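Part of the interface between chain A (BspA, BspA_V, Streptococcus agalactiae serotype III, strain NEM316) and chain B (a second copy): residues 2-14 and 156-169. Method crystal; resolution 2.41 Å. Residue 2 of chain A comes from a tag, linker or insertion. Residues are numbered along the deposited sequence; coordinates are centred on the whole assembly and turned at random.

Chain A 2-14: PNVAFDIKAQAKG
Chain B 156-169: DTHGSALVSYVNNN

Two strands, one from each copy of BspA_V, pair antiparallel: A:Val4 to A:Ala12 runs against B:His158 to B:Asn167, the axes 4.5 Å apart at closest approach and their N-to-C directions 156° apart. Every backbone torsion pair within the strands is extended, from -74/139 at A:Ala12 to -153/-165 at B:Gly159. The register pairs A:Val4 with B:Asn167, A:Ile8 with B:Val163 and A:Ala12 with B:Gly159, so the paired residue numbers sum to 171.

Odd residues of chain A make the hydrogen bonds. A:Ala5 N donates to B:Val166 O at 2.9 Å, and B:Val166 N returns to A:Ala5 O at 3.0 Å. The same reciprocal pairs link A:Asp7 with B:Ser164, A:Lys9 with B:Leu162 and A:Gln11 with B:Ser160; the shortest bond runs from B:Leu162 N to A:Lys9 O, 2.7 Å. Single bonds finish the ladder: B:Asn168 N to A:Asn3 O, 2.9 Å, and A:Lys13 N to B:His158 O, 2.8 Å. Between these rungs, CA-H groups lean on carbonyls, as where A:Ile8 CA lies 3.2 Å from B:Leu162 O.

Even residues of chain A, from A:Val4 to A:Ala10, share a largely apolar face with their partners. A:Phe6 is t (156°, chi2 66°), while its partner B:Tyr165 is m (-62°, chi2 88°). With these rotamers the rings meet obliquely across a non-hydrogen-bonded pair, A:Phe6 CA 4.8 Å from B:Tyr165 CA, with centroids 5.3 Å apart, planes at 31° and A:Phe6 CD1 3.5 Å from B:Tyr165 CE2. A:Val4, t, brings CG1 to the edge of the tyrosine ring, 4.1 Å from CD2 of B:Tyr165; B:Val163, m, sets its CB at the phenylalanine edge, 4.1 Å from CE1 of A:Phe6. A:Ile8 is extended, t at both chi angles, and its CD1 reaches CG1 of B:Val163 at 3.6 Å. The face then thins to A:Ala10 and B:Ala161.

The other face is more polar. A:Lys9 starts p (68°), then passes through chi2 -141° and chi3 125°, both off the wells, to chi4 -54°. This bent path brings its ammonium back to chain B, where A:Lys9 NZ donates to B:Leu162 O at 3.1 Å and to B:Ser164 OG at 3.2 Å. B:Ser164 is p (64°), and its OG also lies 3.0 Å from a water that donates to A:Ala5 O at 2.8 Å. B:Leu162, m,t, packs against the extended A:Gln11 (t,t, chi3 -156°), with B:Leu162 CD1 3.6 Å from A:Gln11 NE2. A:Asp7, off-well at -117°, starts on this same face, but its closest side-chain approach to the facing strand is at CB, 4.0 Å from B:Ser164 OG; A:Ile8 N donates weakly to A:Asp7 OD1 at 3.4 Å.

At one end, B:Gly159 admits a close approach, its CA 4.0 Å from A:Ala12 CA; an ideal CB there would fall 2.3 Å from A:Gln11 O, a clash. At the other, A:Asn3 (t, chi2 28°) sets ND2 3.3 Å from CB of B:Asn168 (m), while B:Asn167 (t, chi2 -13°) accepts from B:Asn169 N at OD1, 2.9 Å.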

# COMPACT_ATOMS: atom_id res chain seq x y z
N PRO A 2 27.82 10.69 35.01
CA PRO A 2 26.39 10.58 34.72
C PRO A 2 25.77 9.40 35.42
O PRO A 2 26.26 8.27 35.41
CB PRO A 2 26.36 10.36 33.22
CG PRO A 2 27.64 10.96 32.73
CD PRO A 2 28.65 10.65 33.80
N ASN A 3 24.25 9.56 35.61
CA ASN A 3 23.34 8.60 36.09
C ASN A 3 22.07 8.82 35.24
O ASN A 3 21.08 9.40 35.68
CB ASN A 3 23.10 8.82 37.57
CG ASN A 3 22.08 7.87 38.09
OD1 ASN A 3 21.95 6.78 37.54
ND2 ASN A 3 21.29 8.27 39.05
N VAL A 4 22.17 8.40 33.99
CA VAL A 4 21.16 8.56 33.01
C VAL A 4 20.54 7.26 32.57
O VAL A 4 21.24 6.41 32.19
CB VAL A 4 21.71 9.23 31.76
CG1 VAL A 4 20.58 9.36 30.73
CG2 VAL A 4 22.25 10.62 32.12
N ALA A 5 19.21 7.16 32.58
CA ALA A 5 18.52 6.06 31.97
C ALA A 5 18.12 6.37 30.50
O ALA A 5 17.41 7.36 30.21
CB ALA A 5 17.29 5.73 32.80
N PHE A 6 18.61 5.53 29.59
CA PHE A 6 18.39 5.68 28.16
C PHE A 6 17.36 4.65 27.74
O PHE A 6 17.47 3.52 28.14
CB PHE A 6 19.69 5.47 27.35
CG PHE A 6 19.47 5.05 25.91
CD1 PHE A 6 18.87 5.91 24.99
CD2 PHE A 6 19.83 3.79 25.48
CE1 PHE A 6 18.67 5.54 23.66
CE2 PHE A 6 19.65 3.40 24.14
CZ PHE A 6 19.05 4.27 23.23
N ASP A 7 16.37 5.02 26.96
CA ASP A 7 15.60 4.00 26.26
C ASP A 7 15.24 4.39 24.87
O ASP A 7 15.31 5.55 24.49
CB ASP A 7 14.35 3.57 27.03
CG ASP A 7 14.41 2.04 27.45
OD1 ASP A 7 14.82 1.11 26.61
OD2 ASP A 7 14.02 1.79 28.62
N ILE A 8 14.88 3.37 24.09
CA ILE A 8 14.28 3.60 22.81
C ILE A 8 13.09 2.69 22.67
O ILE A 8 13.09 1.59 23.17
CB ILE A 8 15.31 3.52 21.64
CG1 ILE A 8 14.68 4.00 20.34
CG2 ILE A 8 15.81 2.11 21.43
CD1 ILE A 8 15.69 4.14 19.19
N LYS A 9 12.05 3.19 22.02
CA LYS A 9 10.82 2.50 21.84
C LYS A 9 10.10 2.89 20.53
O LYS A 9 10.45 3.84 19.86
CB LYS A 9 9.92 2.69 23.06
CG LYS A 9 9.37 4.05 23.32
CD LYS A 9 9.37 4.34 24.86
CE LYS A 9 10.12 5.64 25.24
NZ LYS A 9 11.55 5.78 24.74
N ALA A 10 9.08 2.13 20.20
CA ALA A 10 8.33 2.36 18.98
C ALA A 10 6.87 2.44 19.33
O ALA A 10 6.35 1.61 20.10
CB ALA A 10 8.56 1.23 17.99
N GLN A 11 6.24 3.44 18.76
CA GLN A 11 4.86 3.70 18.98
C GLN A 11 4.18 3.99 17.65
O GLN A 11 4.68 4.78 16.82
CB GLN A 11 4.70 4.90 19.91
CG GLN A 11 3.29 5.01 20.46
CD GLN A 11 3.11 6.17 21.46
OE1 GLN A 11 2.19 6.14 22.31
NE2 GLN A 11 3.96 7.21 21.33
N ALA A 12 3.05 3.33 17.44
CA ALA A 12 2.26 3.51 16.23
C ALA A 12 1.54 4.85 16.28
O ALA A 12 1.09 5.23 17.33
CB ALA A 12 1.25 2.38 16.10
N LYS A 13 1.51 5.55 15.15
CA LYS A 13 0.61 6.69 14.87
C LYS A 13 -0.89 6.38 15.07
O LYS A 13 -1.55 5.86 14.17
CB LYS A 13 0.81 7.17 13.42
N GLY A 14 -1.39 6.67 16.27
CA GLY A 14 -2.82 6.77 16.56
C GLY A 14 -3.10 8.19 17.02
O GLY A 14 -2.17 8.99 17.13
N ASP B 156 -2.12 -0.04 7.16
CA ASP B 156 -0.96 0.72 7.63
C ASP B 156 -0.71 0.45 9.08
O ASP B 156 -1.62 0.65 9.86
CB ASP B 156 -1.25 2.24 7.61
CG ASP B 156 -1.56 2.78 6.24
OD1 ASP B 156 -0.61 2.88 5.43
OD2 ASP B 156 -2.75 3.13 5.98
N THR B 157 0.50 0.04 9.47
CA THR B 157 1.02 0.31 10.85
C THR B 157 2.24 1.19 10.72
O THR B 157 3.33 0.72 10.39
CB THR B 157 1.43 -0.95 11.62
OG1 THR B 157 0.38 -1.92 11.56
CG2 THR B 157 1.78 -0.60 13.08
N HIS B 158 2.04 2.49 10.90
CA HIS B 158 3.10 3.44 10.74
C HIS B 158 3.43 3.99 12.12
O HIS B 158 2.53 4.29 12.87
CB HIS B 158 2.64 4.57 9.84
CG HIS B 158 2.52 4.17 8.40
ND1 HIS B 158 2.29 5.09 7.39
CD2 HIS B 158 2.60 2.96 7.79
CE1 HIS B 158 2.25 4.46 6.24
NE2 HIS B 158 2.43 3.17 6.45
N GLY B 159 4.72 4.11 12.45
CA GLY B 159 5.12 4.75 13.68
C GLY B 159 6.48 5.40 13.70
O GLY B 159 7.13 5.64 12.67
N SER B 160 6.91 5.69 14.92
CA SER B 160 8.13 6.39 15.17
C SER B 160 8.95 5.59 16.15
O SER B 160 8.38 4.95 17.07
CB SER B 160 7.82 7.75 15.78
OG SER B 160 7.23 8.57 14.84
N ALA B 161 10.27 5.60 15.98
CA ALA B 161 11.17 5.14 17.04
C ALA B 161 11.49 6.39 17.90
O ALA B 161 11.91 7.38 17.35
CB ALA B 161 12.43 4.57 16.44
N LEU B 162 11.33 6.29 19.22
CA LEU B 162 11.42 7.41 20.13
C LEU B 162 12.44 7.04 21.17
O LEU B 162 12.33 5.98 21.78
CB LEU B 162 10.05 7.61 20.84
CG LEU B 162 8.82 7.83 19.93
CD1 LEU B 162 7.53 7.52 20.64
CD2 LEU B 162 8.73 9.26 19.41
N VAL B 163 13.44 7.90 21.34
CA VAL B 163 14.45 7.72 22.36
C VAL B 163 14.05 8.61 23.54
O VAL B 163 13.34 9.56 23.37
CB VAL B 163 15.88 8.09 21.95
CG1 VAL B 163 16.30 7.39 20.68
CG2 VAL B 163 16.04 9.61 21.81
N SER B 164 14.56 8.29 24.73
CA SER B 164 14.30 9.11 25.89
C SER B 164 15.41 8.97 26.89
O SER B 164 16.03 7.92 27.02
CB SER B 164 13.00 8.70 26.53
OG SER B 164 13.10 7.39 27.02
N TYR B 165 15.68 10.08 27.57
CA TYR B 165 16.78 10.19 28.51
C TYR B 165 16.23 10.80 29.77
O TYR B 165 15.51 11.84 29.70
CB TYR B 165 17.92 11.03 27.96
CG TYR B 165 18.56 10.43 26.70
CD1 TYR B 165 18.07 10.72 25.46
CD2 TYR B 165 19.64 9.59 26.76
CE1 TYR B 165 18.61 10.18 24.30
CE2 TYR B 165 20.21 9.04 25.62
CZ TYR B 165 19.68 9.36 24.39
OH TYR B 165 20.19 8.84 23.22
N VAL B 166 16.51 10.15 30.90
CA VAL B 166 16.10 10.60 32.21
C VAL B 166 17.36 10.75 33.05
O VAL B 166 18.21 9.85 33.13
CB VAL B 166 15.10 9.62 32.90
CG1 VAL B 166 14.62 10.16 34.24
CG2 VAL B 166 13.89 9.30 32.01
N ASN B 167 17.48 11.89 33.70
CA ASN B 167 18.51 12.08 34.71
C ASN B 167 17.96 11.59 36.08
O ASN B 167 17.15 12.24 36.71
CB ASN B 167 18.89 13.53 34.81
CG ASN B 167 20.01 13.77 35.76
OD1 ASN B 167 20.37 12.89 36.56
ND2 ASN B 167 20.55 14.97 35.72
N ASN B 168 18.45 10.44 36.51
CA ASN B 168 18.01 9.81 37.73
C ASN B 168 18.64 10.36 39.00
O ASN B 168 18.32 9.89 40.04
CB ASN B 168 18.29 8.30 37.63
CG ASN B 168 17.40 7.59 36.60
OD1 ASN B 168 17.83 6.63 35.97
ND2 ASN B 168 16.17 8.03 36.46
N ASN B 169 19.49 11.37 38.93
CA ASN B 169 19.83 12.11 40.13
C ASN B 169 18.61 12.80 40.75
O ASN B 169 18.64 13.17 41.94
CB ASN B 169 20.87 13.17 39.85
CG ASN B 169 22.26 12.60 39.57
OD1 ASN B 169 22.61 11.49 39.98
ND2 ASN B 169 23.09 13.42 38.93
O HOH W 1 14.81 6.70 29.38